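Local coordinates for protein interleukin 22 (Danio rerio, PDB 4O6K) that probably acts as a secreted helical cytokine of the IL-10 family, signalling through cell-surface receptors in immune and epithelial defence, at residues N14-E26 and D70-G82. Residues are numbered along the deposited sequence; the frame is centred on the assembly and turned at random.
Sequences NDLAAMTDTARNE and DMKYPMIRNVREG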
ATOM      1  N   ASN A  14      -2.184  13.396  -3.488  1.00 13.64           N
ATOM      2  CA  ASN A  14      -1.359  14.019  -4.518  1.00 14.11           C
ATOM      3  C   ASN A  14       0.042  13.424  -4.589  1.00 14.08           C
ATOM      4  O   ASN A  14       0.545  13.131  -5.674  1.00 16.42           O
ATOM      5  CB  ASN A  14      -1.261  15.526  -4.289  1.00 15.29           C
ATOM      6  CG  ASN A  14      -0.351  16.205  -5.292  1.00 15.07           C
ATOM      7  OD1 ASN A  14      -0.680  16.314  -6.473  1.00 14.14           O
ATOM      8  ND2 ASN A  14       0.800  16.672  -4.824  1.00 13.07           N
ATOM      9  N   ASP A  15       0.667  13.259  -3.427  1.00 15.02           N
ATOM     10  CA  ASP A  15       1.999  12.668  -3.345  1.00 16.20           C
ATOM     11  C   ASP A  15       2.014  11.257  -3.921  1.00 19.14           C
ATOM     12  O   ASP A  15       2.951  10.873  -4.620  1.00 18.36           O
ATOM     13  CB  ASP A  15       2.486  12.644  -1.894  1.00 16.29           C
ATOM     14  CG  ASP A  15       2.946  14.005  -1.410  1.00 21.11           C
ATOM     15  OD1 ASP A  15       3.154  14.900  -2.256  1.00 20.81           O
ATOM     16  OD2 ASP A  15       3.100  14.179  -0.183  1.00 24.47           O
ATOM     17  N   LEU A  16       0.972  10.490  -3.618  1.00 16.71           N
ATOM     18  CA  LEU A  16       0.842   9.130  -4.129  1.00 16.60           C
ATOM     19  C   LEU A  16       0.629   9.115  -5.638  1.00 16.68           C
ATOM     20  O   LEU A  16       1.165   8.257  -6.341  1.00 14.28           O
ATOM     21  CB  LEU A  16      -0.304   8.406  -3.424  1.00 14.91           C
ATOM     22  CG  LEU A  16      -0.027   8.097  -1.953  1.00 15.59           C
ATOM     23  CD1 LEU A  16      -1.276   7.594  -1.273  1.00 16.14           C
ATOM     24  CD2 LEU A  16       1.093   7.080  -1.833  1.00 18.95           C
ATOM     25  N   ALA A  17      -0.165  10.061  -6.126  1.00 15.16           N
ATOM     26  CA  ALA A  17      -0.375  10.223  -7.561  1.00 15.43           C
ATOM     27  C   ALA A  17       0.933  10.605  -8.245  1.00 15.86           C
ATOM     28  O   ALA A  17       1.236  10.130  -9.340  1.00 14.13           O
ATOM     29  CB  ALA A  17      -1.444  11.266  -7.831  1.00 12.68           C
ATOM     30  N   ALA A  18       1.651  11.518  -7.628  1.00 16.68           N
ATOM     31  CA  ALA A  18       2.964  11.913  -8.078  1.00 19.86           C
ATOM     32  C   ALA A  18       3.878  10.673  -8.166  1.00 19.74           C
ATOM     33  O   ALA A  18       4.496  10.461  -9.149  1.00 20.97           O
ATOM     34  CB  ALA A  18       3.540  13.005  -7.188  1.00 16.85           C
ATOM     35  N   MET A  19       3.898   9.861  -7.129  1.00 17.70           N
ATOM     36  CA  MET A  19       4.705   8.673  -7.132  1.00 20.54           C
ATOM     37  C   MET A  19       4.360   7.760  -8.290  1.00 18.65           C
ATOM     38  O   MET A  19       5.221   7.306  -8.940  1.00 22.56           O
ATOM     39  CB  MET A  19       4.597   7.875  -5.841  1.00 24.09           C
ATOM     40  CG  MET A  19       5.446   8.333  -4.708  1.00 29.66           C
ATOM     41  SD  MET A  19       5.427   7.025  -3.513  1.00 45.78           S
ATOM     42  CE  MET A  19       7.038   6.482  -3.729  1.00 27.43           C
ATOM     43  N   THR A  20       3.086   7.533  -8.509  1.00 16.44           N
ATOM     44  CA  THR A  20       2.574   6.712  -9.573  1.00 17.78           C
ATOM     45  C   THR A  20       2.992   7.177 -10.948  1.00 20.80           C
ATOM     46  O   THR A  20       3.474   6.418 -11.709  1.00 21.46           O
ATOM     47  CB  THR A  20       1.035   6.565  -9.497  1.00 17.40           C
ATOM     48  OG1 THR A  20       0.685   5.910  -8.292  1.00 20.69           O
ATOM     49  CG2 THR A  20       0.531   5.776 -10.611  1.00 21.54           C
ATOM     50  N   ASP A  21       2.849   8.458 -11.195  1.00 15.39           N
ATOM     51  CA  ASP A  21       3.200   9.065 -12.474  1.00 21.19           C
ATOM     52  C   ASP A  21       4.682   8.869 -12.785  1.00 22.02           C
ATOM     53  O   ASP A  21       5.055   8.584 -13.922  1.00 25.03           O
ATOM     54  CB  ASP A  21       2.858  10.556 -12.479  1.00 18.23           C
ATOM     55  CG  ASP A  21       2.936  11.166 -13.865  1.00 18.63           C
ATOM     56  OD1 ASP A  21       2.662  10.445 -14.846  1.00 21.86           O
ATOM     57  OD2 ASP A  21       3.277  12.363 -13.973  1.00 17.75           O
ATOM     58  N   THR A  22       5.520   8.975 -11.783  1.00 23.84           N
ATOM     59  CA  THR A  22       6.959   8.809 -11.906  1.00 25.88           C
ATOM     60  C   THR A  22       7.311   7.354 -12.197  1.00 24.90           C
ATOM     61  O   THR A  22       7.927   7.070 -13.130  1.00 27.67           O
ATOM     62  CB  THR A  22       7.699   9.302 -10.617  1.00 21.01           C
ATOM     63  OG1 THR A  22       7.539  10.680 -10.460  1.00 25.17           O
ATOM     64  CG2 THR A  22       9.117   9.015 -10.658  1.00 24.81           C
ATOM     65  N   ALA A  23       6.876   6.447 -11.349  1.00 27.48           N
ATOM     66  CA  ALA A  23       7.096   5.047 -11.500  1.00 26.92           C
ATOM     67  C   ALA A  23       6.652   4.575 -12.858  1.00 31.74           C
ATOM     68  O   ALA A  23       7.297   3.769 -13.426  1.00 37.62           O
ATOM     69  CB  ALA A  23       6.363   4.283 -10.431  1.00 25.36           C
ATOM     70  N   ARG A  24       5.539   5.068 -13.365  1.00 30.32           N
ATOM     71  CA  ARG A  24       4.974   4.532 -14.575  1.00 34.58           C
ATOM     72  C   ARG A  24       5.525   5.176 -15.859  1.00 38.52           C
ATOM     73  O   ARG A  24       5.345   4.672 -16.943  1.00 38.71           O
ATOM     74  CB  ARG A  24       3.455   4.513 -14.503  1.00 33.38           C
ATOM     75  CG  ARG A  24       2.797   5.639 -15.215  1.00 37.96           C
ATOM     76  CD  ARG A  24       1.300   5.494 -15.274  1.00 43.87           C
ATOM     77  NE  ARG A  24       0.771   6.571 -16.072  1.00 52.47           N
ATOM     78  CZ  ARG A  24       0.580   6.529 -17.378  1.00 60.88           C
ATOM     79  NH1 ARG A  24       0.883   5.456 -18.113  1.00 67.75           N
ATOM     80  NH2 ARG A  24       0.092   7.580 -17.959  1.00 54.40           N
ATOM     81  N   ASN A  25       6.198   6.291 -15.693  1.00 37.88           N
ATOM     82  CA  ASN A  25       7.006   6.859 -16.744  1.00 38.83           C
ATOM     83  C   ASN A  25       8.374   6.186 -16.832  1.00 43.72           C
ATOM     84  O   ASN A  25       9.325   6.839 -17.147  1.00 52.57           O
ATOM     85  CB  ASN A  25       7.178   8.353 -16.508  1.00 36.42           C
ATOM     86  CG  ASN A  25       7.573   9.096 -17.746  1.00 36.83           C
ATOM     87  OD1 ASN A  25       6.916   9.008 -18.751  1.00 38.67           O
ATOM     88  ND2 ASN A  25       8.640   9.844 -17.666  1.00 38.25           N
ATOM     89  N   GLU A  26       8.471   4.900 -16.509  1.00 45.93           N
ATOM     90  CA  GLU A  26       9.669   4.078 -16.608  1.00 50.72           C
ATOM     91  C   GLU A  26       9.378   2.789 -17.369  1.00 51.39           C
ATOM     92  O   GLU A  26       8.236   2.337 -17.429  1.00 51.05           O
ATOM     93  CB  GLU A  26      10.208   3.752 -15.215  1.00 48.88           C
ATOM     94  CG  GLU A  26      10.499   4.975 -14.367  1.00 45.19           C
ATOM     95  CD  GLU A  26      11.936   5.438 -14.494  1.00 53.60           C
ATOM     96  OE1 GLU A  26      12.156   6.595 -14.908  1.00 50.53           O
ATOM     97  OE2 GLU A  26      12.844   4.652 -14.154  1.00 56.86           O
ATOM     98  N   ASP A  70      15.282   8.059  -3.079  1.00 30.93           N
ATOM     99  CA  ASP A  70      15.013   9.403  -2.578  1.00 31.81           C
ATOM    100  C   ASP A  70      15.186  10.432  -3.689  1.00 35.27           C
ATOM    101  O   ASP A  70      14.457  11.422  -3.757  1.00 35.24           O
ATOM    102  CB  ASP A  70      15.923   9.734  -1.396  1.00 34.33           C
ATOM    103  CG  ASP A  70      15.436   9.118  -0.099  1.00 34.95           C
ATOM    104  OD1 ASP A  70      14.253   8.719  -0.039  1.00 30.58           O
ATOM    105  OD2 ASP A  70      16.234   9.033   0.857  1.00 37.05           O
ATOM    106  N   MET A  71      16.163  10.185  -4.558  1.00 37.68           N
ATOM    107  CA  MET A  71      16.422  11.050  -5.701  1.00 38.31           C
ATOM    108  C   MET A  71      15.270  10.979  -6.695  1.00 33.69           C
ATOM    109  O   MET A  71      14.733  12.003  -7.114  1.00 29.64           O
ATOM    110  CB  MET A  71      17.733  10.654  -6.389  1.00 38.94           C
ATOM    111  CG  MET A  71      18.994  11.145  -5.695  1.00 47.43           C
ATOM    112  SD  MET A  71      20.489  10.545  -6.508  1.00 59.02           S
ATOM    113  CE  MET A  71      20.204  11.084  -8.192  1.00 48.32           C
ATOM    114  N   LYS A  72      14.897   9.758  -7.069  1.00 34.73           N
ATOM    115  CA  LYS A  72      13.806   9.541  -8.014  1.00 32.17           C
ATOM    116  C   LYS A  72      12.435   9.903  -7.451  1.00 29.97           C
ATOM    117  O   LYS A  72      11.560  10.378  -8.177  1.00 27.59           O
ATOM    118  CB  LYS A  72      13.782   8.087  -8.480  1.00 31.72           C
ATOM    119  CG  LYS A  72      12.760   7.852  -9.569  1.00 35.02           C
ATOM    120  CD  LYS A  72      12.778   6.444 -10.104  1.00 35.37           C
ATOM    121  CE  LYS A  72      11.879   6.367 -11.314  1.00 39.40           C
ATOM    122  NZ  LYS A  72      12.284   7.382 -12.326  1.00 47.11           N
ATOM    123  N   TYR A  73      12.253   9.689  -6.154  1.00 31.91           N
ATOM    124  CA  TYR A  73      10.977   9.969  -5.513  1.00 28.25           C
ATOM    125  C   TYR A  73      11.203  10.877  -4.317  1.00 27.30           C
ATOM    126  O   TYR A  73      11.301  10.402  -3.190  1.00 26.61           O
ATOM    127  CB  TYR A  73      10.293   8.677  -5.057  1.00 27.96           C
ATOM    128  CG  TYR A  73      10.071   7.645  -6.142  1.00 30.02           C
ATOM    129  CD1 TYR A  73       9.021   7.759  -7.044  1.00 25.28           C
ATOM    130  CD2 TYR A  73      10.906   6.539  -6.244  1.00 27.89           C
ATOM    131  CE1 TYR A  73       8.819   6.806  -8.028  1.00 23.86           C
ATOM    132  CE2 TYR A  73      10.712   5.584  -7.221  1.00 25.50           C
ATOM    133  CZ  TYR A  73       9.669   5.721  -8.110  1.00 27.48           C
ATOM    134  OH  TYR A  73       9.476   4.767  -9.083  1.00 28.83           O
ATOM    135  N   PRO A  74      11.297  12.193  -4.559  1.00 28.24           N
ATOM    136  CA  PRO A  74      11.553  13.150  -3.478  1.00 28.76           C
ATOM    137  C   PRO A  74      10.505  13.089  -2.369  1.00 24.46           C
ATOM    138  O   PRO A  74      10.784  13.492  -1.240  1.00 26.12           O
ATOM    139  CB  PRO A  74      11.502  14.504  -4.193  1.00 27.84           C
ATOM    140  CG  PRO A  74      11.863  14.193  -5.605  1.00 29.11           C
ATOM    141  CD  PRO A  74      11.242  12.853  -5.875  1.00 28.08           C
ATOM    142  N   MET A  75       9.316  12.591  -2.692  1.00 23.70           N
ATOM    143  CA  MET A  75       8.222  12.532  -1.730  1.00 21.85           C
ATOM    144  C   MET A  75       8.146  11.218  -0.946  1.00 23.87           C
ATOM    145  O   MET A  75       7.390  11.122   0.019  1.00 22.61           O
ATOM    146  CB  MET A  75       6.890  12.766  -2.446  1.00 24.67           C
ATOM    147  CG  MET A  75       6.478  11.626  -3.359  1.00 23.54           C
ATOM    148  SD  MET A  75       7.531  11.433  -4.811  1.00 24.93           S
ATOM    149  CE  MET A  75       7.078  12.888  -5.752  1.00 26.61           C
ATOM    150  N   ILE A  76       8.922  10.213  -1.354  1.00 22.19           N
ATOM    151  CA  ILE A  76       8.770   8.860  -0.808  1.00 24.85           C
ATOM    152  C   ILE A  76       9.007   8.796   0.704  1.00 22.11           C
ATOM    153  O   ILE A  76       8.398   7.982   1.399  1.00 19.94           O
ATOM    154  CB  ILE A  76       9.713   7.847  -1.516  1.00 26.36           C
ATOM    155  CG1 ILE A  76       9.287   6.409  -1.205  1.00 25.36           C
ATOM    156  CG2 ILE A  76      11.172   8.067  -1.130  1.00 26.54           C
ATOM    157  CD1 ILE A  76      10.063   5.363  -1.973  1.00 24.20           C
ATOM    158  N   ARG A  77       9.881   9.662   1.209  1.00 22.41           N
ATOM    159  CA  ARG A  77      10.176   9.710   2.637  1.00 23.65           C
ATOM    160  C   ARG A  77       8.961  10.184   3.425  1.00 23.50           C
ATOM    161  O   ARG A  77       8.592   9.581   4.433  1.00 22.03           O
ATOM    162  CB  ARG A  77      11.385  10.609   2.904  1.00 28.96           C
ATOM    163  CG  ARG A  77      11.722  10.783   4.375  1.00 31.82           C
ATOM    164  CD  ARG A  77      12.719  11.915   4.565  1.00 39.52           C
ATOM    165  NE  ARG A  77      12.144  13.218   4.248  1.00 44.31           N
ATOM    166  CZ  ARG A  77      11.535  14.007   5.126  1.00 46.75           C
ATOM    167  NH1 ARG A  77      11.412  13.626   6.391  1.00 43.79           N
ATOM    168  NH2 ARG A  77      11.046  15.176   4.739  1.00 54.01           N
ATOM    169  N   ASN A  78       8.344  11.265   2.962  1.00 20.61           N
ATOM    170  CA  ASN A  78       7.161  11.805   3.620  1.00 25.69           C
ATOM    171  C   ASN A  78       5.962  10.876   3.476  1.00 20.00           C
ATOM    172  O   ASN A  78       5.163  10.734   4.401  1.00 23.16           O
ATOM    173  CB  ASN A  78       6.821  13.185   3.054  1.00 27.93           C
ATOM    174  CG  ASN A  78       5.946  13.997   3.987  1.00 30.25           C
ATOM    175  OD1 ASN A  78       6.421  14.547   4.980  1.00 41.51           O
ATOM    176  ND2 ASN A  78       4.658  14.075   3.671  1.00 31.81           N
ATOM    177  N   VAL A  79       5.839  10.250   2.309  1.00 19.99           N
ATOM    178  CA  VAL A  79       4.792   9.260   2.078  1.00 20.39           C
ATOM    179  C   VAL A  79       4.910   8.080   3.039  1.00 19.13           C
ATOM    180  O   VAL A  79       3.941   7.719   3.706  1.00 18.99           O
ATOM    181  CB  VAL A  79       4.822   8.738   0.629  1.00 21.32           C
ATOM    182  CG1 VAL A  79       3.887   7.548   0.469  1.00 14.74           C
ATOM    183  CG2 VAL A  79       4.452   9.851  -0.340  1.00 22.41           C
ATOM    184  N   ARG A  80       6.104   7.494   3.114  1.00 18.05           N
ATOM    185  CA  ARG A  80       6.351   6.345   3.983  1.00 22.06           C
ATOM    186  C   ARG A  80       6.030   6.647   5.443  1.00 20.19           C
ATOM    187  O   ARG A  80       5.400   5.839   6.127  1.00 19.42           O
ATOM    188  CB  ARG A  80       7.803   5.876   3.857  1.00 20.74           C
ATOM    189  CG  ARG A  80       8.117   4.638   4.687  1.00 23.65           C
ATOM    190  CD  ARG A  80       9.601   4.288   4.676  1.00 20.10           C
ATOM    191  NE  ARG A  80      10.435   5.345   5.243  1.00 21.45           N
ATOM    192  CZ  ARG A  80      11.159   6.192   4.518  1.00 19.73           C
ATOM    193  NH1 ARG A  80      11.158   6.103   3.195  1.00 19.25           N
ATOM    194  NH2 ARG A  80      11.889   7.123   5.116  1.00 21.80           N
ATOM    195  N   GLU A  81       6.466   7.809   5.914  1.00 17.19           N
ATOM    196  CA  GLU A  81       6.221   8.215   7.295  1.00 20.51           C
ATOM    197  C   GLU A  81       4.727   8.389   7.548  1.00 23.35           C
ATOM    198  O   GLU A  81       4.218   8.001   8.600  1.00 24.30           O
ATOM    199  CB  GLU A  81       6.975   9.504   7.622  1.00 23.72           C
ATOM    200  CG  GLU A  81       8.484   9.327   7.697  1.00 23.69           C
ATOM    201  CD  GLU A  81       9.220  10.635   7.900  1.00 32.92           C
ATOM    202  OE1 GLU A  81       8.603  11.593   8.413  1.00 36.35           O
ATOM    203  OE2 GLU A  81      10.417  10.704   7.551  1.00 39.55           O
ATOM    204  N   GLY A  82       4.033   8.979   6.582  1.00 21.42           N
ATOM    205  CA  GLY A  82       2.591   9.118   6.653  1.00 23.87           C
ATOM    206  C   GLY A  82       1.897   7.768   6.644  1.00 18.92           C
ATOM    207  O   GLY A  82       0.974   7.532   7.423  1.00 19.82           O
TER
HETATM  208  O   HOH W   1       1.838  13.820   1.911  1.00 38.19           O
HETATM  209  O   HOH W   2       9.176  11.453  -8.444  1.00 27.55           O
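Met19 reaches from helix 10-24 into the apolar centre of this contact. Its chain bends at chi3 (109°), bringing CE onto Ile76 CG1 at a tight 3.4 Å and over Tyr73 CG at 4.0 Å, while the Met19 and Met75 side chains run past each other in opposite directions, CG to CG at 3.7 Å. Met75, bent twice, lays its CE on Ala18 CB; farther along, Leu16 CD2 meets Val79 CG1 at 3.7 Å, and Asp15 CB rests on Val79 CG2. Tyr73, the first residue past helix 69-72, presents its ring edge to Met19 O. Thr22 CG2 approaches Tyr73 CE1 obliquely at 3.4 Å, and Tyr73 OH lies against Ala23 CA and CB and hydrogen-bonds Asn124 OD1. Ile127 of helix 119-128 touches both Met19 and Tyr73. Polar links lie at the borders of this apolar seam. Lys72 NZ forms a salt bridge with Glu26 OE1 at 2.7 Å, meeting it from above the carboxylate plane, and Lys72 CG packs on Thr22 CG2. With an alanine here instead of Lys72, the Glu26 carboxylate would probably lose its cationic mate, and Thr22 CG2 part of its aliphatic cover. One water joins Thr22 OG1 to Lys72 O; another donates to Asp15 OD2 and weakly accepts from Asn78 ND2. A methionine-rich seam thus holds helix 10-24 to the turn after helix 69-72 and the first turns of helix 76-93, while the charge pair and two waters satisfy polar groups at its borders.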